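Local coordinates for YciF Bacterial Stress Response Protein (Salmonella enterica subsp. enterica serovar Typhimurium, PDB 4ERU) that is of unknown function but is a ferritin-like helix-bundle protein, probably of the bacterial stress response, that holds two magnesium ions, at residues A[19-22]-A[23-27]; A[55-58]-A[59-62]. All coordinates share one frame; numbering follows the deposited sequence.

In the fold
Contact 1 (19-22 with 23-27) on helix 9-37 and contact 2 (55-58 with 59-62) on helix 41-66, their centres about 10 Å apart, meet at one magnesium ion and illustrate how side chains one helical turn apart can shape both a helix surface and a metal site. Each lends one residue to the ion, E24 with both carboxylate oxygens and Q57 with OE1; E24 OE1 and Q57 OE1 come within 3.5 Å of each other around it, with E146 completing the protein ligands and one water shared. Next to the metal E24 CB meets I58 CG1 at 3.5 Å; farther from it along the helices Y21 CD1 meets I61 CG2 at 3.7 Å.

Contact 1: residues A[19-22]-A[23-27]; sequences DTYS and AEKQL. With MG (magnesium ion), chain E.
S22 and Q26 join their side chains one helical turn apart, a side-chain hydrogen bond running beside the backbone one: Q26 NE2 donates to S22 OG over 3.0 Å. The bond is somewhat bent, 149° at the hydrogen, and the hydroxyl lies a little out of the amide plane. S22 turns its OG away from its own backbone N and beside its carbonyl carbon (chi1 167°), which carries the hydroxyl toward the amide. Both groups have further partners in C78, whose N bonds to S22 OG and whose O bonds to Q26 NE2, so this loop residue is pinned to the helix by its backbone.

Y21 and K25 form a second pair one turn apart. The lysine chain passes over one face of the phenol ring, with K25 CD 4.2 Å from the Y21 ring centroid in a CH-pi contact, offset toward the rim. A bend at chi3 (-56°) then brings the amino end close to the ring, where K25 NZ is 3.5 Å from Y21 CE2.

Another side of the helix faces the metal. E24 chelates magnesium with both carboxylate oxygens, OE1 at 2.3 Å and OE2 at 2.4 Å from the ion, while its CG packs 3.1 Å from T20 O. Y120 hydrogen-bonds to OE1 and probably helps to fix the rotation of the carboxylate.

Beneath these side chains runs regular i to i+4 bonding, as from Q26 N to S22 O. Around helix 9-37, T20 packs on helix 99-130, Y21 and E24 on helix 41-66, and A23 and Q26 on helix 79-93.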
ATOM      1  N   ASP A  19      -7.073   9.973   8.813  1.00 41.34           N
ATOM      2  CA  ASP A  19      -6.741   8.556   8.669  1.00 43.13           C
ATOM      3  C   ASP A  19      -5.203   8.385   8.721  1.00 45.58           C
ATOM      4  O   ASP A  19      -4.680   7.528   9.444  1.00 40.67           O
ATOM      5  CB  ASP A  19      -7.300   8.078   7.309  1.00 47.24           C
ATOM      6  CG  ASP A  19      -6.967   6.615   6.980  1.00 62.28           C
ATOM      7  OD1 ASP A  19      -7.692   5.714   7.465  1.00 68.75           O
ATOM      8  OD2 ASP A  19      -6.004   6.367   6.187  1.00 61.25           O
ATOM      9  N   THR A  20      -4.494   9.210   7.948  1.00 41.52           N
ATOM     10  CA  THR A  20      -3.032   9.145   7.899  1.00 40.75           C
ATOM     11  C   THR A  20      -2.404   9.444   9.257  1.00 42.04           C
ATOM     12  O   THR A  20      -1.411   8.820   9.635  1.00 40.95           O
ATOM     13  CB  THR A  20      -2.520  10.113   6.812  1.00 42.11           C
ATOM     14  OG1 THR A  20      -3.040   9.652   5.561  1.00 47.46           O
ATOM     15  CG2 THR A  20      -1.008  10.152   6.724  1.00 42.77           C
ATOM     16  N   TYR A  21      -2.966  10.423   9.974  1.00 39.07           N
ATOM     17  CA  TYR A  21      -2.476  10.803  11.289  1.00 39.91           C
ATOM     18  C   TYR A  21      -2.592   9.629  12.267  1.00 41.87           C
ATOM     19  O   TYR A  21      -1.645   9.320  12.995  1.00 38.30           O
ATOM     20  CB  TYR A  21      -3.285  12.005  11.781  1.00 42.74           C
ATOM     21  CG  TYR A  21      -2.935  12.555  13.136  1.00 46.21           C
ATOM     22  CD1 TYR A  21      -1.699  13.157  13.372  1.00 47.16           C
ATOM     23  CD2 TYR A  21      -3.886  12.572  14.160  1.00 51.07           C
ATOM     24  CE1 TYR A  21      -1.393  13.729  14.617  1.00 45.99           C
ATOM     25  CE2 TYR A  21      -3.586  13.143  15.423  1.00 57.50           C
ATOM     26  CZ  TYR A  21      -2.328  13.702  15.638  1.00 54.31           C
ATOM     27  OH  TYR A  21      -2.028  14.254  16.868  1.00 55.83           O
ATOM     28  N   SER A  22      -3.739   8.955  12.258  1.00 42.06           N
ATOM     29  CA  SER A  22      -3.870   7.715  13.032  1.00 44.09           C
ATOM     30  C   SER A  22      -2.878   6.618  12.617  1.00 44.45           C
ATOM     31  O   SER A  22      -2.286   5.933  13.472  1.00 44.57           O
ATOM     32  CB  SER A  22      -5.290   7.167  12.934  1.00 43.25           C
ATOM     33  OG  SER A  22      -5.295   5.834  13.424  1.00 45.86           O
ATOM     34  N   ALA A  23      -2.703   6.446  11.306  1.00 42.12           N
ATOM     35  CA  ALA A  23      -1.763   5.446  10.776  1.00 39.04           C
ATOM     36  C   ALA A  23      -0.354   5.721  11.310  1.00 42.36           C
ATOM     37  O   ALA A  23       0.346   4.790  11.740  1.00 43.93           O
ATOM     38  CB  ALA A  23      -1.744   5.485   9.207  1.00 38.46           C
ATOM     39  N   GLU A  24       0.065   6.992  11.288  1.00 39.03           N
ATOM     40  CA  GLU A  24       1.405   7.321  11.753  1.00 40.36           C
ATOM     41  C   GLU A  24       1.558   7.062  13.251  1.00 41.56           C
ATOM     42  O   GLU A  24       2.579   6.511  13.678  1.00 40.13           O
ATOM     43  CB  GLU A  24       1.767   8.762  11.440  1.00 47.13           C
ATOM     44  CG  GLU A  24       1.697   9.161   9.964  1.00 49.38           C
ATOM     45  CD  GLU A  24       2.891   8.772   9.117  1.00 48.78           C
ATOM     46  OE1 GLU A  24       3.272   9.575   8.218  1.00 50.76           O
ATOM     47  OE2 GLU A  24       3.452   7.676   9.297  1.00 49.11           O
ATOM     48  N   LYS A  25       0.548   7.436  14.037  1.00 41.02           N
ATOM     49  CA  LYS A  25       0.603   7.219  15.503  1.00 41.53           C
ATOM     50  C   LYS A  25       0.685   5.722  15.840  1.00 42.99           C
ATOM     51  O   LYS A  25       1.483   5.305  16.679  1.00 43.04           O
ATOM     52  CB  LYS A  25      -0.601   7.852  16.199  1.00 36.96           C
ATOM     53  CG  LYS A  25      -0.563   9.387  16.162  1.00 45.19           C
ATOM     54  CD  LYS A  25      -1.594  10.057  17.123  1.00 57.00           C
ATOM     55  CE  LYS A  25      -3.035   9.595  16.875  1.00 61.04           C
ATOM     56  NZ  LYS A  25      -4.036  10.442  17.650  1.00 70.77           N
ATOM     57  N   GLN A  26      -0.156   4.925  15.182  1.00 38.17           N
ATOM     58  CA  GLN A  26      -0.097   3.479  15.304  1.00 39.30           C
ATOM     59  C   GLN A  26       1.249   2.904  14.929  1.00 40.50           C
ATOM     60  O   GLN A  26       1.753   2.043  15.637  1.00 38.19           O
ATOM     61  CB  GLN A  26      -1.134   2.804  14.441  1.00 40.10           C
ATOM     62  CG  GLN A  26      -2.539   2.961  14.915  1.00 40.80           C
ATOM     63  CD  GLN A  26      -3.470   2.255  13.939  1.00 45.66           C
ATOM     64  OE1 GLN A  26      -3.445   1.021  13.840  1.00 47.47           O
ATOM     65  NE2 GLN A  26      -4.250   3.034  13.169  1.00 43.22           N
ATOM     66  N   LEU A  27       1.823   3.375  13.822  1.00 39.81           N
ATOM     67  CA  LEU A  27       3.108   2.889  13.386  1.00 40.68           C
ATOM     68  C   LEU A  27       4.213   3.131  14.439  1.00 40.84           C
ATOM     69  O   LEU A  27       5.021   2.223  14.684  1.00 42.52           O
ATOM     70  CB  LEU A  27       3.462   3.479  12.013  1.00 42.45           C
ATOM     71  CG  LEU A  27       4.731   2.958  11.344  1.00 46.83           C
ATOM     72  CD1 LEU A  27       4.729   1.395  11.199  1.00 41.49           C
ATOM     73  CD2 LEU A  27       4.885   3.663   9.980  1.00 43.04           C
TER
HETATM   74 MG    MG E 203       5.124   8.263   7.632  0.68 36.59          MG
HETATM   75  O   HOH W   1       6.253   6.620   8.449  1.00 45.45           O

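Contact 2: residues A[55-58]-A[59-62]; sequences QGQI and ERID. With MG (magnesium ion), chain E.
R60 brings its guanidinium back along the helix to the aliphatic part of Q57, where NH1 of R60 lies 3.6 Å from CG of Q57. The two chains run at a slant to each other, with the amide and guanidinium planes 47° apart, so the groups do not stack. R60 is extended from CG to NE, and this reach takes its polar end to helix 133-159: NH2 forms a salt bridge with E145 and NH1 a hydrogen bond with T142.

Q57 has its CG opposite the carbonyl carbon (chi1 -72°) and stays extended beyond it, which sends the amide to the magnesium ion. Its OE1 binds the metal at 2.2 Å, while NE2 hydrogen-bonds to E145. The amide is thus held at both ends, and E145, which also takes the salt bridge of R60, probably helps as a second-shell residue to orient the ligand.

Backbone bonds run alongside: I61 N donates to Q57 O over 3.2 Å, and D62 N to I58 O over 3.0 Å. Among the side chains, CG1 of I61 packs 3.4 Å from Q57 O.

Two turns of one helix thus combine a metal ligand, an arginine tied to E145 and T142 of helix 133-159, and isoleucines packed against helix 9-37, consistent with the metal-binding four-helix bundle of the ferritin-like fold.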
ATOM      1  N   GLN A  55       8.087  10.280  13.666  1.00 43.47           N
ATOM      2  CA  GLN A  55       7.855  11.308  14.671  1.00 42.61           C
ATOM      3  C   GLN A  55       7.810  12.695  14.013  1.00 47.31           C
ATOM      4  O   GLN A  55       6.875  13.452  14.247  1.00 49.51           O
ATOM      5  CB  GLN A  55       8.938  11.261  15.746  1.00 44.98           C
ATOM      6  CG  GLN A  55       8.936   9.980  16.663  1.00 45.50           C
ATOM      7  CD  GLN A  55       7.764   9.978  17.648  1.00 46.03           C
ATOM      8  OE1 GLN A  55       6.616   9.868  17.243  1.00 46.03           O
ATOM      9  NE2 GLN A  55       8.055  10.099  18.934  1.00 41.03           N
ATOM     10  N   GLY A  56       8.819  13.022  13.192  1.00 45.14           N
ATOM     11  CA  GLY A  56       8.863  14.296  12.490  1.00 44.55           C
ATOM     12  C   GLY A  56       7.703  14.455  11.509  1.00 42.79           C
ATOM     13  O   GLY A  56       7.210  15.566  11.287  1.00 44.89           O
ATOM     14  N   GLN A  57       7.247  13.339  10.949  1.00 38.60           N
ATOM     15  CA  GLN A  57       6.122  13.367  10.029  1.00 39.27           C
ATOM     16  C   GLN A  57       4.808  13.670  10.744  1.00 40.27           C
ATOM     17  O   GLN A  57       3.940  14.342  10.197  1.00 38.75           O
ATOM     18  CB  GLN A  57       6.048  12.073   9.227  1.00 39.21           C
ATOM     19  CG  GLN A  57       7.168  12.001   8.206  1.00 45.18           C
ATOM     20  CD  GLN A  57       7.418  10.592   7.663  1.00 46.98           C
ATOM     21  OE1 GLN A  57       6.778   9.616   8.081  1.00 44.24           O
ATOM     22  NE2 GLN A  57       8.355  10.491   6.714  1.00 43.72           N
ATOM     23  N   ILE A  58       4.669  13.186  11.977  1.00 41.65           N
ATOM     24  CA  ILE A  58       3.495  13.556  12.764  1.00 41.79           C
ATOM     25  C   ILE A  58       3.538  15.061  13.100  1.00 42.75           C
ATOM     26  O   ILE A  58       2.503  15.747  13.053  1.00 47.46           O
ATOM     27  CB  ILE A  58       3.378  12.676  14.020  1.00 42.02           C
ATOM     28  CG1 ILE A  58       3.094  11.218  13.613  1.00 39.14           C
ATOM     29  CG2 ILE A  58       2.313  13.223  14.982  1.00 43.44           C
ATOM     30  CD1 ILE A  58       3.241  10.182  14.798  1.00 38.86           C
ATOM     31  N   GLU A  59       4.718  15.573  13.434  0.51 43.12           N
ATOM     32  CA  GLU A  59       4.854  17.000  13.701  0.51 44.84           C
ATOM     33  C   GLU A  59       4.498  17.831  12.471  0.51 46.28           C
ATOM     34  O   GLU A  59       3.893  18.893  12.601  0.51 48.78           O
ATOM     35  CB  GLU A  59       6.255  17.353  14.216  0.51 49.17           C
ATOM     36  CG  GLU A  59       6.566  18.855  14.145  0.51 57.12           C
ATOM     37  CD  GLU A  59       5.717  19.678  15.089  0.51 62.00           C
ATOM     38  OE1 GLU A  59       5.347  19.159  16.167  0.51 61.76           O
ATOM     39  OE2 GLU A  59       5.407  20.840  14.747  0.51 68.63           O
ATOM     40  N   ARG A  60       4.829  17.342  11.273  1.00 46.68           N
ATOM     41  CA  ARG A  60       4.390  18.060  10.048  1.00 48.27           C
ATOM     42  C   ARG A  60       2.867  18.126   9.951  1.00 45.34           C
ATOM     43  O   ARG A  60       2.290  19.127   9.489  1.00 45.56           O
ATOM     44  CB  ARG A  60       4.921  17.427   8.755  1.00 42.78           C
ATOM     45  CG  ARG A  60       6.395  17.473   8.590  1.00 46.99           C
ATOM     46  CD  ARG A  60       6.846  17.473   7.098  1.00 42.24           C
ATOM     47  NE  ARG A  60       8.314  17.393   7.088  1.00 45.67           N
ATOM     48  CZ  ARG A  60       9.015  16.265   6.962  1.00 45.72           C
ATOM     49  NH1 ARG A  60       8.400  15.101   6.745  1.00 43.21           N
ATOM     50  NH2 ARG A  60      10.340  16.300   7.022  1.00 43.73           N
ATOM     51  N   ILE A  61       2.212  17.036  10.314  1.00 41.23           N
ATOM     52  CA  ILE A  61       0.764  17.007  10.256  1.00 41.82           C
ATOM     53  C   ILE A  61       0.207  18.064  11.246  1.00 43.84           C
ATOM     54  O   ILE A  61      -0.710  18.796  10.894  1.00 45.90           O
ATOM     55  CB  ILE A  61       0.185  15.599  10.535  1.00 42.55           C
ATOM     56  CG1 ILE A  61       0.593  14.599   9.418  1.00 42.46           C
ATOM     57  CG2 ILE A  61      -1.344  15.663  10.733  1.00 45.44           C
ATOM     58  CD1 ILE A  61       0.050  13.127   9.604  1.00 38.23           C
ATOM     59  N   ASP A  62       0.769  18.161  12.462  1.00 44.35           N
ATOM     60  CA  ASP A  62       0.319  19.229  13.378  1.00 52.92           C
ATOM     61  C   ASP A  62       0.492  20.616  12.745  1.00 52.02           C
ATOM     62  O   ASP A  62      -0.424  21.433  12.793  1.00 54.89           O
ATOM     63  CB  ASP A  62       1.009  19.172  14.744  1.00 59.56           C
ATOM     64  CG  ASP A  62       0.665  17.924  15.513  1.00 65.99           C
ATOM     65  OD1 ASP A  62      -0.432  17.347  15.305  1.00 71.46           O
ATOM     66  OD2 ASP A  62       1.505  17.506  16.327  1.00 66.64           O
TER
HETATM   67 MG    MG E 203       5.124   8.263   7.632  0.68 36.59          MG
HETATM   68  O   HOH W   1       6.253   6.620   8.449  1.00 45.45           O